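Local coordinates for dihydropyrimidinase (PDB 3SFW), which catalyses the hydrolytic ring opening of 5,6-dihydropyrimidines such as dihydrouracil, probably using a pair of zinc ions held in an amidohydrolase barrel, at residues H208-P213 with L270-L275; T263-L268 with T347-E352; V158-D163 with N186-D191. All coordinates share one frame; numbering follows the deposited sequence.

Interaction 1: H208-P213 with L270-L275; sequences HAYTRP and LDITAL
Ala209, near the end of helix 206-210, faces Ile272, the first residue of a short 3-10 segment, and their CA atoms lie 7.1 Å apart, the shortest CA separation between 208-213 and 270-275. From there segment 208-213 leaves its helix through a turn in which Arg212 N donates to Ala209 O at 3.0 Å. Segment 270-275 coils through Ala274 N to Asp271 O and Leu275 N to Ile272 O, and from this turn Ile272 and Leu275 both point toward the helix. The contact itself is apolar. Ile272 takes part in two of the three side-chain contacts: CG1 stands anti to the backbone N (chi1 -173°) and the side chain runs on extended, which delivers CD1 to the helix surface. There CD1 meets Ala209 CB at 3.8 Å and Tyr210 CE2 at 3.9 Å, the tyrosine side chain crossing the isoleucine at about a right angle. Beside this pair, His208 CB lies 4.3 Å from Leu275 CD2.

The 3-10 segment opens with an Asx turn: Asp271 OD1 accepts from Thr273 N at 2.9 Å and from Thr273 OG1 at 2.7 Å. Both donors come from the same face of the carboxylate, which fixes the backbone just where Ile272 is presented. In fold terms, the loop following helix 265-269 of the amidohydrolase barrel is laid against helix 206-210, where Ile206 also touches Ile272 and Leu275. The imidazole of His208, which Leu275 CD2 meets obliquely, has other neighbours too: Arg212 CD lies over one face, offset toward the rim, while NE2 is hydrogen-bonded to the carbonyl oxygen of Trp287.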
ATOM      1  N   HIS A 208       1.440 -31.185  -2.595  1.00 14.97           N
ATOM      2  CA  HIS A 208       0.420 -30.468  -3.392  1.00 16.03           C
ATOM      3  C   HIS A 208       0.329 -29.003  -2.949  1.00 16.65           C
ATOM      4  O   HIS A 208       0.159 -28.088  -3.781  1.00 14.89           O
ATOM      5  CB  HIS A 208      -0.966 -31.156  -3.323  1.00 13.88           C
ATOM      6  CG  HIS A 208      -2.022 -30.372  -4.015  1.00 14.55           C
ATOM      7  ND1 HIS A 208      -2.166 -30.371  -5.387  1.00 17.26           N
ATOM      8  CD2 HIS A 208      -2.918 -29.476  -3.536  1.00 18.24           C
ATOM      9  CE1 HIS A 208      -3.138 -29.533  -5.720  1.00 18.08           C
ATOM     10  NE2 HIS A 208      -3.633 -29.008  -4.612  1.00 17.75           N
ATOM     11  N   ALA A 209       0.483 -28.752  -1.647  1.00 14.88           N
ATOM     12  CA  ALA A 209       0.454 -27.379  -1.194  1.00 14.04           C
ATOM     13  C   ALA A 209       1.783 -26.687  -1.449  1.00 15.71           C
ATOM     14  O   ALA A 209       1.824 -25.538  -1.872  1.00 15.96           O
ATOM     15  CB  ALA A 209       0.070 -27.302   0.269  1.00 13.43           C
ATOM     16  N   TYR A 210       2.887 -27.358  -1.090  1.00 16.60           N
ATOM     17  CA  TYR A 210       4.178 -26.723  -1.177  1.00 16.34           C
ATOM     18  C   TYR A 210       4.547 -26.281  -2.572  1.00 14.99           C
ATOM     19  O   TYR A 210       5.355 -25.369  -2.731  1.00 18.67           O
ATOM     20  CB  TYR A 210       5.265 -27.628  -0.628  1.00 15.41           C
ATOM     21  CG  TYR A 210       5.134 -27.927   0.849  1.00 16.73           C
ATOM     22  CD1 TYR A 210       5.795 -29.034   1.405  1.00 19.72           C
ATOM     23  CD2 TYR A 210       4.412 -27.094   1.697  1.00 17.53           C
ATOM     24  CE1 TYR A 210       5.723 -29.303   2.788  1.00 19.06           C
ATOM     25  CE2 TYR A 210       4.306 -27.373   3.077  1.00 22.64           C
ATOM     26  CZ  TYR A 210       5.017 -28.457   3.617  1.00 22.21           C
ATOM     27  OH  TYR A 210       4.899 -28.762   4.975  1.00 26.83           O
ATOM     28  N   THR A 211       3.974 -26.931  -3.591  1.00 14.22           N
ATOM     29  CA  THR A 211       4.316 -26.635  -4.968  1.00 15.77           C
ATOM     30  C   THR A 211       3.363 -25.563  -5.577  1.00 14.65           C
ATOM     31  O   THR A 211       3.476 -25.220  -6.766  1.00 13.28           O
ATOM     32  CB  THR A 211       4.215 -27.905  -5.865  1.00 17.09           C
ATOM     33  OG1 THR A 211       2.932 -28.536  -5.696  1.00 14.71           O
ATOM     34  CG2 THR A 211       5.325 -28.947  -5.493  1.00 18.24           C
ATOM     35  N   ARG A 212       2.411 -25.099  -4.768  1.00 15.47           N
ATOM     36  CA  ARG A 212       1.547 -23.956  -5.184  1.00 15.07           C
ATOM     37  C   ARG A 212       1.543 -22.819  -4.165  1.00 14.69           C
ATOM     38  O   ARG A 212       0.498 -22.543  -3.555  1.00 15.86           O
ATOM     39  CB  ARG A 212       0.104 -24.435  -5.393  1.00 14.06           C
ATOM     40  CG  ARG A 212       0.018 -25.829  -6.008  1.00 13.85           C
ATOM     41  CD  ARG A 212      -1.437 -26.321  -6.049  1.00 17.52           C
ATOM     42  NE  ARG A 212      -2.204 -25.740  -7.158  1.00 16.10           N
ATOM     43  CZ  ARG A 212      -2.319 -26.294  -8.377  1.00 19.16           C
ATOM     44  NH1 ARG A 212      -1.717 -27.469  -8.660  1.00 17.19           N
ATOM     45  NH2 ARG A 212      -3.110 -25.733  -9.303  1.00 15.81           N
ATOM     46  N   PRO A 213       2.687 -22.122  -3.981  1.00 15.84           N
ATOM     47  CA  PRO A 213       2.744 -21.165  -2.867  1.00 13.09           C
ATOM     48  C   PRO A 213       1.803 -19.986  -3.058  1.00 14.93           C
ATOM     49  O   PRO A 213       1.398 -19.684  -4.198  1.00 14.96           O
ATOM     50  CB  PRO A 213       4.192 -20.662  -2.888  1.00 15.80           C
ATOM     51  CG  PRO A 213       4.938 -21.551  -3.830  1.00 17.94           C
ATOM     52  CD  PRO A 213       3.927 -22.108  -4.782  1.00 15.33           C
ATOM     53  N   LEU A 270     -10.444 -24.648   7.217  1.00 10.84           N
ATOM     54  CA  LEU A 270      -9.388 -25.674   7.104  1.00 11.58           C
ATOM     55  C   LEU A 270      -8.057 -25.071   6.745  1.00 12.54           C
ATOM     56  O   LEU A 270      -7.997 -23.953   6.248  1.00 13.95           O
ATOM     57  CB  LEU A 270      -9.747 -26.745   6.055  1.00 11.42           C
ATOM     58  CG  LEU A 270     -11.063 -27.511   6.259  1.00 12.76           C
ATOM     59  CD1 LEU A 270     -11.319 -28.454   5.061  1.00 11.63           C
ATOM     60  CD2 LEU A 270     -11.040 -28.364   7.536  1.00 12.74           C
ATOM     61  N   ASP A 271      -6.955 -25.737   7.154  1.00 14.35           N
ATOM     62  CA  ASP A 271      -5.627 -25.160   6.937  1.00 13.62           C
ATOM     63  C   ASP A 271      -4.631 -26.214   6.452  1.00 12.21           C
ATOM     64  O   ASP A 271      -4.965 -27.397   6.428  1.00 11.16           O
ATOM     65  CB  ASP A 271      -5.114 -24.419   8.188  1.00 13.68           C
ATOM     66  CG  ASP A 271      -4.671 -25.353   9.287  1.00 16.75           C
ATOM     67  OD1 ASP A 271      -3.546 -25.874   9.205  1.00 18.17           O
ATOM     68  OD2 ASP A 271      -5.453 -25.578  10.205  1.00 17.35           O
ATOM     69  N   ILE A 272      -3.459 -25.753   6.001  1.00 12.64           N
ATOM     70  CA  ILE A 272      -2.518 -26.542   5.230  1.00 12.88           C
ATOM     71  C   ILE A 272      -2.123 -27.791   6.042  1.00 16.53           C
ATOM     72  O   ILE A 272      -1.766 -28.804   5.473  1.00 15.13           O
ATOM     73  CB  ILE A 272      -1.260 -25.697   4.931  1.00 13.68           C
ATOM     74  CG1 ILE A 272      -0.302 -26.424   3.972  1.00 14.73           C
ATOM     75  CG2 ILE A 272      -0.539 -25.222   6.253  1.00 13.40           C
ATOM     76  CD1 ILE A 272       0.905 -25.557   3.561  1.00 13.17           C
ATOM     77  N   THR A 273      -2.208 -27.730   7.374  1.00 14.55           N
ATOM     78  CA  THR A 273      -1.854 -28.928   8.159  1.00 15.97           C
ATOM     79  C   THR A 273      -2.718 -30.177   7.869  1.00 16.73           C
ATOM     80  O   THR A 273      -2.299 -31.316   8.152  1.00 16.36           O
ATOM     81  CB  THR A 273      -1.800 -28.681   9.713  1.00 17.18           C
ATOM     82  OG1 THR A 273      -3.090 -28.296  10.204  1.00 16.21           O
ATOM     83  CG2 THR A 273      -0.736 -27.622  10.064  1.00 16.19           C
ATOM     84  N   ALA A 274      -3.922 -29.991   7.331  1.00 14.00           N
ATOM     85  CA  ALA A 274      -4.795 -31.150   7.050  1.00 12.96           C
ATOM     86  C   ALA A 274      -4.119 -32.077   6.007  1.00 12.53           C
ATOM     87  O   ALA A 274      -4.441 -33.266   5.923  1.00 17.25           O
ATOM     88  CB  ALA A 274      -6.179 -30.695   6.536  1.00 13.41           C
ATOM     89  N   LEU A 275      -3.266 -31.501   5.166  1.00 14.32           N
ATOM     90  CA  LEU A 275      -2.671 -32.280   4.085  1.00 13.43           C
ATOM     91  C   LEU A 275      -1.593 -33.206   4.626  1.00 15.38           C
ATOM     92  O   LEU A 275      -1.053 -34.027   3.867  1.00 14.71           O
ATOM     93  CB  LEU A 275      -2.060 -31.380   3.004  1.00 14.61           C
ATOM     94  CG  LEU A 275      -3.203 -30.976   2.050  1.00 20.71           C
ATOM     95  CD1 LEU A 275      -3.592 -29.555   2.376  1.00 25.82           C
ATOM     96  CD2 LEU A 275      -2.830 -31.101   0.596  1.00 25.67           C
TER

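Interaction 2: T263-L268 with T347-E352; sequences TCPQYL and TILFSE
The puckered pyrrolidine ring of Pro265 meets the opposing helix: its CB approaches Ile348 CG2 at 4.3 Å and its CG approaches Leu349 CD2 at 4.2 Å. The flat phenol ring of Tyr267 is directed elsewhere; Gln266 CG covers one of its faces, 3.8 Å above the plane and over the centre, and its OH is hydrogen-bonded to the carbonyl oxygen of Pro289. In the TIM-barrel fold of the amidohydrolase family, this places helix 265-269, which begins directly beyond strand 258-263, against helix 345-354. The closest pair of CA atoms, Pro265 and Ile348, is 6.8 Å apart, and all four touching residues are buried, with contact through carbon atoms alone. Additional cover comes from helix 295-305, where Leu300 touches Leu268 and Trp301 touches Leu349, and from Phe364 of helix 361-376. Leu349 does the bridging, its side chain running roughly perpendicular to those of both Pro265 and Leu268. Leu268 has CG beside the backbone N and anti to the carbonyl carbon (chi1 -62°), an orientation that sends one branch to both methyls of Leu349: Leu268 CD1 lies 3.8 Å from Leu349 CD1 and 4.0 Å from Leu349 CD2.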
ATOM      1  N   THR A 263     -14.859 -16.481  -1.824  1.00  7.71           N
ATOM      2  CA  THR A 263     -14.044 -17.510  -1.130  1.00 10.33           C
ATOM      3  C   THR A 263     -14.925 -18.730  -0.848  1.00  7.98           C
ATOM      4  O   THR A 263     -16.056 -18.805  -1.373  1.00  9.84           O
ATOM      5  CB  THR A 263     -13.302 -16.952   0.091  1.00  9.77           C
ATOM      6  OG1 THR A 263     -12.304 -17.910   0.528  1.00 10.27           O
ATOM      7  CG2 THR A 263     -14.307 -16.614   1.215  1.00  9.19           C
ATOM      8  N   CYS A 264     -14.382 -19.732  -0.160  1.00  8.70           N
ATOM      9  CA  CYS A 264     -15.042 -21.026  -0.050  1.00  7.75           C
ATOM     10  C   CYS A 264     -14.870 -21.499   1.386  1.00 10.10           C
ATOM     11  O   CYS A 264     -13.869 -21.132   2.034  1.00 11.90           O
ATOM     12  CB  CYS A 264     -14.376 -22.054  -0.980  1.00  8.00           C
ATOM     13  SG  CYS A 264     -14.246 -21.535  -2.737  1.00 12.26           S
ATOM     14  N   PRO A 265     -15.781 -22.372   1.869  1.00 10.83           N
ATOM     15  CA  PRO A 265     -15.722 -22.763   3.269  1.00 10.85           C
ATOM     16  C   PRO A 265     -14.381 -23.412   3.624  1.00 11.78           C
ATOM     17  O   PRO A 265     -13.887 -23.220   4.734  1.00 12.29           O
ATOM     18  CB  PRO A 265     -16.837 -23.802   3.395  1.00 12.90           C
ATOM     19  CG  PRO A 265     -17.822 -23.442   2.303  1.00 11.72           C
ATOM     20  CD  PRO A 265     -16.970 -22.905   1.177  1.00 11.99           C
ATOM     21  N   GLN A 266     -13.825 -24.211   2.712  1.00 10.75           N
ATOM     22  CA  GLN A 266     -12.529 -24.909   3.002  1.00 13.35           C
ATOM     23  C   GLN A 266     -11.392 -23.953   3.333  1.00 12.52           C
ATOM     24  O   GLN A 266     -10.533 -24.260   4.167  1.00 13.48           O
ATOM     25  CB  GLN A 266     -12.131 -25.894   1.874  1.00 11.52           C
ATOM     26  CG  GLN A 266     -12.008 -25.281   0.422  1.00 11.79           C
ATOM     27  CD  GLN A 266     -13.377 -25.217  -0.276  1.00 11.90           C
ATOM     28  OE1 GLN A 266     -14.404 -24.992   0.373  1.00 10.95           O
ATOM     29  NE2 GLN A 266     -13.386 -25.378  -1.587  1.00 11.20           N
ATOM     30  N   TYR A 267     -11.423 -22.749   2.768  1.00  9.78           N
ATOM     31  CA  TYR A 267     -10.327 -21.802   3.031  1.00  9.07           C
ATOM     32  C   TYR A 267     -10.582 -20.994   4.295  1.00 11.16           C
ATOM     33  O   TYR A 267      -9.678 -20.374   4.803  1.00 12.51           O
ATOM     34  CB  TYR A 267     -10.067 -20.892   1.815  1.00 10.40           C
ATOM     35  CG  TYR A 267      -9.809 -21.706   0.566  1.00  9.25           C
ATOM     36  CD1 TYR A 267     -10.711 -21.689  -0.508  1.00  9.22           C
ATOM     37  CD2 TYR A 267      -8.655 -22.518   0.476  1.00  9.54           C
ATOM     38  CE1 TYR A 267     -10.506 -22.476  -1.646  1.00  9.88           C
ATOM     39  CE2 TYR A 267      -8.416 -23.275  -0.668  1.00  7.85           C
ATOM     40  CZ  TYR A 267      -9.338 -23.255  -1.726  1.00 11.42           C
ATOM     41  OH  TYR A 267      -9.069 -24.015  -2.859  1.00 11.45           O
ATOM     42  N   LEU A 268     -11.833 -21.016   4.779  1.00 10.46           N
ATOM     43  CA  LEU A 268     -12.216 -20.332   6.012  1.00 11.11           C
ATOM     44  C   LEU A 268     -11.917 -21.136   7.281  1.00 13.61           C
ATOM     45  O   LEU A 268     -11.606 -20.549   8.308  1.00 12.50           O
ATOM     46  CB  LEU A 268     -13.693 -19.862   5.995  1.00  9.90           C
ATOM     47  CG  LEU A 268     -14.002 -18.832   4.887  1.00 11.23           C
ATOM     48  CD1 LEU A 268     -15.573 -18.672   4.757  1.00 11.25           C
ATOM     49  CD2 LEU A 268     -13.309 -17.492   5.205  1.00 13.32           C
ATOM     50  N   THR A 347     -24.310 -24.019   6.327  1.00 10.86           N
ATOM     51  CA  THR A 347     -24.204 -24.227   7.792  1.00 11.76           C
ATOM     52  C   THR A 347     -22.859 -23.782   8.369  1.00 12.13           C
ATOM     53  O   THR A 347     -22.819 -23.125   9.423  1.00 12.17           O
ATOM     54  CB  THR A 347     -24.478 -25.683   8.226  1.00 18.72           C
ATOM     55  OG1 THR A 347     -25.832 -26.017   7.889  1.00 18.33           O
ATOM     56  CG2 THR A 347     -24.344 -25.784   9.777  1.00 17.12           C
ATOM     57  N   ILE A 348     -21.778 -24.035   7.646  1.00 11.54           N
ATOM     58  CA  ILE A 348     -20.458 -23.581   8.097  1.00 10.92           C
ATOM     59  C   ILE A 348     -20.389 -22.056   8.167  1.00 12.75           C
ATOM     60  O   ILE A 348     -19.878 -21.500   9.135  1.00 11.88           O
ATOM     61  CB  ILE A 348     -19.341 -24.157   7.231  1.00 13.92           C
ATOM     62  CG1 ILE A 348     -19.277 -25.684   7.495  1.00 12.37           C
ATOM     63  CG2 ILE A 348     -17.999 -23.488   7.514  1.00 12.22           C
ATOM     64  CD1 ILE A 348     -18.256 -26.393   6.611  1.00 14.29           C
ATOM     65  N   LEU A 349     -20.888 -21.392   7.147  1.00 10.97           N
ATOM     66  CA  LEU A 349     -20.883 -19.923   7.147  1.00 12.19           C
ATOM     67  C   LEU A 349     -21.737 -19.370   8.303  1.00 12.77           C
ATOM     68  O   LEU A 349     -21.361 -18.412   8.949  1.00 15.21           O
ATOM     69  CB  LEU A 349     -21.336 -19.352   5.778  1.00 11.67           C
ATOM     70  CG  LEU A 349     -20.141 -19.123   4.777  1.00 13.70           C
ATOM     71  CD1 LEU A 349     -19.327 -17.935   5.176  1.00 14.02           C
ATOM     72  CD2 LEU A 349     -19.185 -20.289   4.672  1.00 20.18           C
ATOM     73  N   PHE A 350     -22.852 -20.018   8.590  1.00 11.82           N
ATOM     74  CA  PHE A 350     -23.679 -19.552   9.728  1.00 12.63           C
ATOM     75  C   PHE A 350     -22.922 -19.833  11.037  1.00 15.03           C
ATOM     76  O   PHE A 350     -22.813 -18.973  11.919  1.00 13.27           O
ATOM     77  CB  PHE A 350     -25.024 -20.277   9.742  1.00 10.84           C
ATOM     78  CG  PHE A 350     -25.870 -19.914  10.942  1.00 13.01           C
ATOM     79  CD1 PHE A 350     -26.529 -18.674  11.006  1.00 15.19           C
ATOM     80  CD2 PHE A 350     -25.921 -20.756  12.033  1.00 14.72           C
ATOM     81  CE1 PHE A 350     -27.274 -18.317  12.147  1.00 16.90           C
ATOM     82  CE2 PHE A 350     -26.659 -20.404  13.187  1.00 14.23           C
ATOM     83  CZ  PHE A 350     -27.316 -19.176  13.240  1.00 16.83           C
ATOM     84  N   SER A 351     -22.462 -21.061  11.196  1.00 12.05           N
ATOM     85  CA  SER A 351     -21.965 -21.486  12.505  1.00 14.76           C
ATOM     86  C   SER A 351     -20.585 -20.888  12.822  1.00 13.39           C
ATOM     87  O   SER A 351     -20.301 -20.515  13.968  1.00 13.25           O
ATOM     88  CB  SER A 351     -21.916 -23.015  12.566  1.00 14.85           C
ATOM     89  OG  SER A 351     -21.663 -23.459  13.903  1.00 15.62           O
ATOM     90  N   GLU A 352     -19.689 -20.850  11.835  1.00 13.76           N
ATOM     91  CA  GLU A 352     -18.370 -20.303  12.095  1.00 14.38           C
ATOM     92  C   GLU A 352     -18.354 -18.817  11.849  1.00 14.08           C
ATOM     93  O   GLU A 352     -17.402 -18.135  12.261  1.00 16.05           O
ATOM     94  CB  GLU A 352     -17.330 -20.980  11.209  1.00 14.32           C
ATOM     95  CG  GLU A 352     -17.041 -22.402  11.698  1.00 17.02           C
ATOM     96  CD  GLU A 352     -16.400 -22.408  13.085  1.00 19.79           C
ATOM     97  OE1 GLU A 352     -15.404 -21.673  13.294  1.00 19.12           O
ATOM     98  OE2 GLU A 352     -16.878 -23.164  13.964  1.00 18.39           O
TER

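Interaction 3: V158-D163 with N186-D191; sequences VLMADD and NGDVLD
Met160 reaches Gly187 and Asp188 because its side chain is stretched nearly straight: CG is anti to the backbone N (chi1 -169°), and the two further torsions are also extended. This carries the thioether from the loop that leads into helix 163-176 to the first turn of helix 187-199. Asp188 has its CG beside the backbone N (chi1 -70°), which brings the carboxylate back toward the incoming methyl, the two side chains crossing at about a right angle. Met160 CE then lies 3.7 Å from Asp188 OD2 and 3.9 Å from Gly187 CA, and Met160 SD is 3.9 Å from the same CA. Since Gly187 has no side chain, the sulfur can lie directly over the helix backbone. The methyl contact with the carboxylate is one of van der Waals type; the charge of Asp188 is met by Lys156, which forms a salt bridge with OD1.

The start of the helix is fixed by Asn186 in the N-cap position. Its OD1 accepts a nearly straight bond from Val189 N (3.0 Å, 169° at the hydrogen) and a weak, bent one from Asp188 N, so a single carbonyl oxygen serves two amides of the first turn. Its ND2 is used outward, bonding Glu219 OE1 of the same chain and Asp163 OD2 of the second subunit. Asp163 OD2 of this chain receives the reciprocal bond from Asn186 of that subunit, so both segments lie at the subunit interface. Within the barrel, the contact joins the loop leading into helix 163-176 with the helix that follows strand 180-182 and the zinc ligand His183, while helix 214-230 lies alongside, its Ala216 touching Leu190.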
ATOM      1  N   VAL A 158      -3.934 -28.847 -19.522  1.00 20.88           N
ATOM      2  CA  VAL A 158      -5.266 -29.403 -19.297  1.00 17.33           C
ATOM      3  C   VAL A 158      -6.332 -28.300 -19.534  1.00 19.74           C
ATOM      4  O   VAL A 158      -7.134 -28.389 -20.482  1.00 17.50           O
ATOM      5  CB  VAL A 158      -5.397 -29.979 -17.854  1.00 20.27           C
ATOM      6  CG1 VAL A 158      -6.780 -30.656 -17.666  1.00 19.85           C
ATOM      7  CG2 VAL A 158      -4.264 -31.011 -17.564  1.00 20.04           C
ATOM      8  N   LEU A 159      -6.358 -27.289 -18.654  1.00 15.62           N
ATOM      9  CA  LEU A 159      -7.388 -26.219 -18.717  1.00 15.63           C
ATOM     10  C   LEU A 159      -6.782 -24.844 -18.972  1.00 16.19           C
ATOM     11  O   LEU A 159      -7.481 -23.908 -19.341  1.00 13.87           O
ATOM     12  CB  LEU A 159      -8.228 -26.158 -17.406  1.00 13.74           C
ATOM     13  CG  LEU A 159      -8.899 -27.441 -16.906  1.00 14.36           C
ATOM     14  CD1 LEU A 159      -9.668 -27.160 -15.584  1.00 13.26           C
ATOM     15  CD2 LEU A 159      -9.860 -28.015 -17.997  1.00 17.34           C
ATOM     16  N   MET A 160      -5.458 -24.730 -18.807  1.00 15.27           N
ATOM     17  CA  MET A 160      -4.802 -23.436 -18.802  1.00 15.08           C
ATOM     18  C   MET A 160      -4.914 -22.610 -20.079  1.00 18.17           C
ATOM     19  O   MET A 160      -4.868 -23.157 -21.187  1.00 16.73           O
ATOM     20  CB  MET A 160      -3.335 -23.606 -18.430  1.00 16.04           C
ATOM     21  CG  MET A 160      -2.632 -22.265 -18.129  1.00 14.40           C
ATOM     22  SD  MET A 160      -0.937 -22.732 -17.625  1.00 16.79           S
ATOM     23  CE  MET A 160      -0.106 -21.141 -17.621  1.00 14.12           C
ATOM     24  N   ALA A 161      -5.231 -21.321 -19.898  1.00 16.23           N
ATOM     25  CA  ALA A 161      -5.206 -20.307 -20.964  1.00 15.44           C
ATOM     26  C   ALA A 161      -4.126 -19.283 -20.680  1.00 14.33           C
ATOM     27  O   ALA A 161      -3.651 -19.171 -19.546  1.00 18.83           O
ATOM     28  CB  ALA A 161      -6.573 -19.573 -21.042  1.00 16.06           C
ATOM     29  N   ASP A 162      -3.766 -18.513 -21.692  1.00 11.79           N
ATOM     30  CA  ASP A 162      -2.670 -17.563 -21.553  1.00 16.03           C
ATOM     31  C   ASP A 162      -3.182 -16.121 -21.541  1.00 13.88           C
ATOM     32  O   ASP A 162      -4.386 -15.890 -21.470  1.00 15.00           O
ATOM     33  CB  ASP A 162      -1.638 -17.790 -22.665  1.00 18.00           C
ATOM     34  CG  ASP A 162      -2.170 -17.486 -24.038  1.00 26.29           C
ATOM     35  OD1 ASP A 162      -3.260 -16.890 -24.181  1.00 22.01           O
ATOM     36  OD2 ASP A 162      -1.456 -17.825 -25.016  1.00 30.96           O
ATOM     37  N   ASP A 163      -2.253 -15.176 -21.445  1.00 13.52           N
ATOM     38  CA  ASP A 163      -2.598 -13.770 -21.351  1.00 12.44           C
ATOM     39  C   ASP A 163      -3.332 -13.258 -22.570  1.00 11.74           C
ATOM     40  O   ASP A 163      -4.198 -12.395 -22.449  1.00 12.88           O
ATOM     41  CB  ASP A 163      -1.365 -12.906 -21.074  1.00 11.56           C
ATOM     42  CG  ASP A 163      -0.820 -13.104 -19.656  1.00 12.96           C
ATOM     43  OD1 ASP A 163      -1.521 -13.743 -18.809  1.00 14.49           O
ATOM     44  OD2 ASP A 163       0.285 -12.586 -19.394  1.00 14.53           O
ATOM     45  N   ASN A 186      -0.438 -18.985 -10.886  1.00  9.91           N
ATOM     46  CA  ASN A 186       0.451 -19.006 -12.062  1.00 12.28           C
ATOM     47  C   ASN A 186       0.760 -20.445 -12.470  1.00 12.04           C
ATOM     48  O   ASN A 186       1.511 -21.165 -11.785  1.00 12.55           O
ATOM     49  CB  ASN A 186       1.731 -18.198 -11.804  1.00  9.34           C
ATOM     50  CG  ASN A 186       2.552 -18.049 -13.061  1.00 12.07           C
ATOM     51  OD1 ASN A 186       2.988 -19.045 -13.644  1.00 12.74           O
ATOM     52  ND2 ASN A 186       2.764 -16.826 -13.484  1.00 11.63           N
ATOM     53  N   GLY A 187       0.147 -20.899 -13.555  1.00 11.55           N
ATOM     54  CA  GLY A 187       0.312 -22.305 -13.941  1.00 13.83           C
ATOM     55  C   GLY A 187       1.736 -22.687 -14.324  1.00 13.29           C
ATOM     56  O   GLY A 187       2.074 -23.872 -14.292  1.00 16.07           O
ATOM     57  N   ASP A 188       2.524 -21.735 -14.811  1.00 13.60           N
ATOM     58  CA  ASP A 188       3.913 -22.083 -15.211  1.00 14.21           C
ATOM     59  C   ASP A 188       4.816 -22.271 -14.013  1.00 14.95           C
ATOM     60  O   ASP A 188       5.657 -23.203 -13.973  1.00 15.60           O
ATOM     61  CB  ASP A 188       4.482 -21.034 -16.140  1.00 12.54           C
ATOM     62  CG  ASP A 188       3.812 -21.067 -17.520  1.00 17.60           C
ATOM     63  OD1 ASP A 188       3.702 -22.168 -18.114  1.00 20.98           O
ATOM     64  OD2 ASP A 188       3.381 -20.020 -17.995  1.00 17.32           O
ATOM     65  N   VAL A 189       4.645 -21.413 -13.022  1.00 13.78           N
ATOM     66  CA  VAL A 189       5.381 -21.570 -11.760  1.00 11.84           C
ATOM     67  C   VAL A 189       5.001 -22.907 -11.158  1.00 14.90           C
ATOM     68  O   VAL A 189       5.867 -23.664 -10.737  1.00 15.94           O
ATOM     69  CB  VAL A 189       5.004 -20.434 -10.730  1.00 14.76           C
ATOM     70  CG1 VAL A 189       5.507 -20.822  -9.283  1.00 15.15           C
ATOM     71  CG2 VAL A 189       5.589 -19.122 -11.169  1.00 14.50           C
ATOM     72  N   LEU A 190       3.697 -23.205 -11.112  1.00 12.08           N
ATOM     73  CA  LEU A 190       3.235 -24.469 -10.508  1.00 13.14           C
ATOM     74  C   LEU A 190       3.773 -25.709 -11.263  1.00 17.47           C
ATOM     75  O   LEU A 190       4.211 -26.704 -10.639  1.00 16.38           O
ATOM     76  CB  LEU A 190       1.693 -24.515 -10.488  1.00 13.11           C
ATOM     77  CG  LEU A 190       1.077 -23.889  -9.222  1.00 14.25           C
ATOM     78  CD1 LEU A 190       1.780 -22.564  -8.816  1.00 13.74           C
ATOM     79  CD2 LEU A 190      -0.424 -23.678  -9.439  1.00 13.74           C
ATOM     80  N   ASP A 191       3.725 -25.658 -12.590  1.00 16.95           N
ATOM     81  CA  ASP A 191       4.207 -26.810 -13.405  1.00 16.92           C
ATOM     82  C   ASP A 191       5.678 -27.127 -13.088  1.00 17.52           C
ATOM     83  O   ASP A 191       6.032 -28.309 -12.879  1.00 19.62           O
ATOM     84  CB  ASP A 191       4.045 -26.537 -14.916  1.00 19.11           C
ATOM     85  CG  ASP A 191       4.366 -27.771 -15.779  1.00 23.98           C
ATOM     86  OD1 ASP A 191       5.404 -27.767 -16.485  1.00 24.81           O
ATOM     87  OD2 ASP A 191       3.541 -28.705 -15.803  1.00 24.77           O
TER

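Along the chain, interaction 3 closes before interaction 1 opens, whereas interactions 1 and 2 interlock: 263-268 falls between the two segments of interaction 1 and almost adjoins 270-275. Helix 265-269 and the loop leaving it thus serve two contacts, whose centres are 18 Å apart. Interactions 1 and 3 lie 19 Å apart between centres and touch where Arg212 NH2 packs on Leu190 CD2 at 3.4 Å, coupling helix 187-199 to the turn after helix 206-210. The centres of interactions 2 and 3 are 28 Å apart, their nearest atoms about 11 Å. The side chains of His208, Pro265 and Met160 each lie about 10 or 11 Å from a zinc ion, beyond its direct ligands.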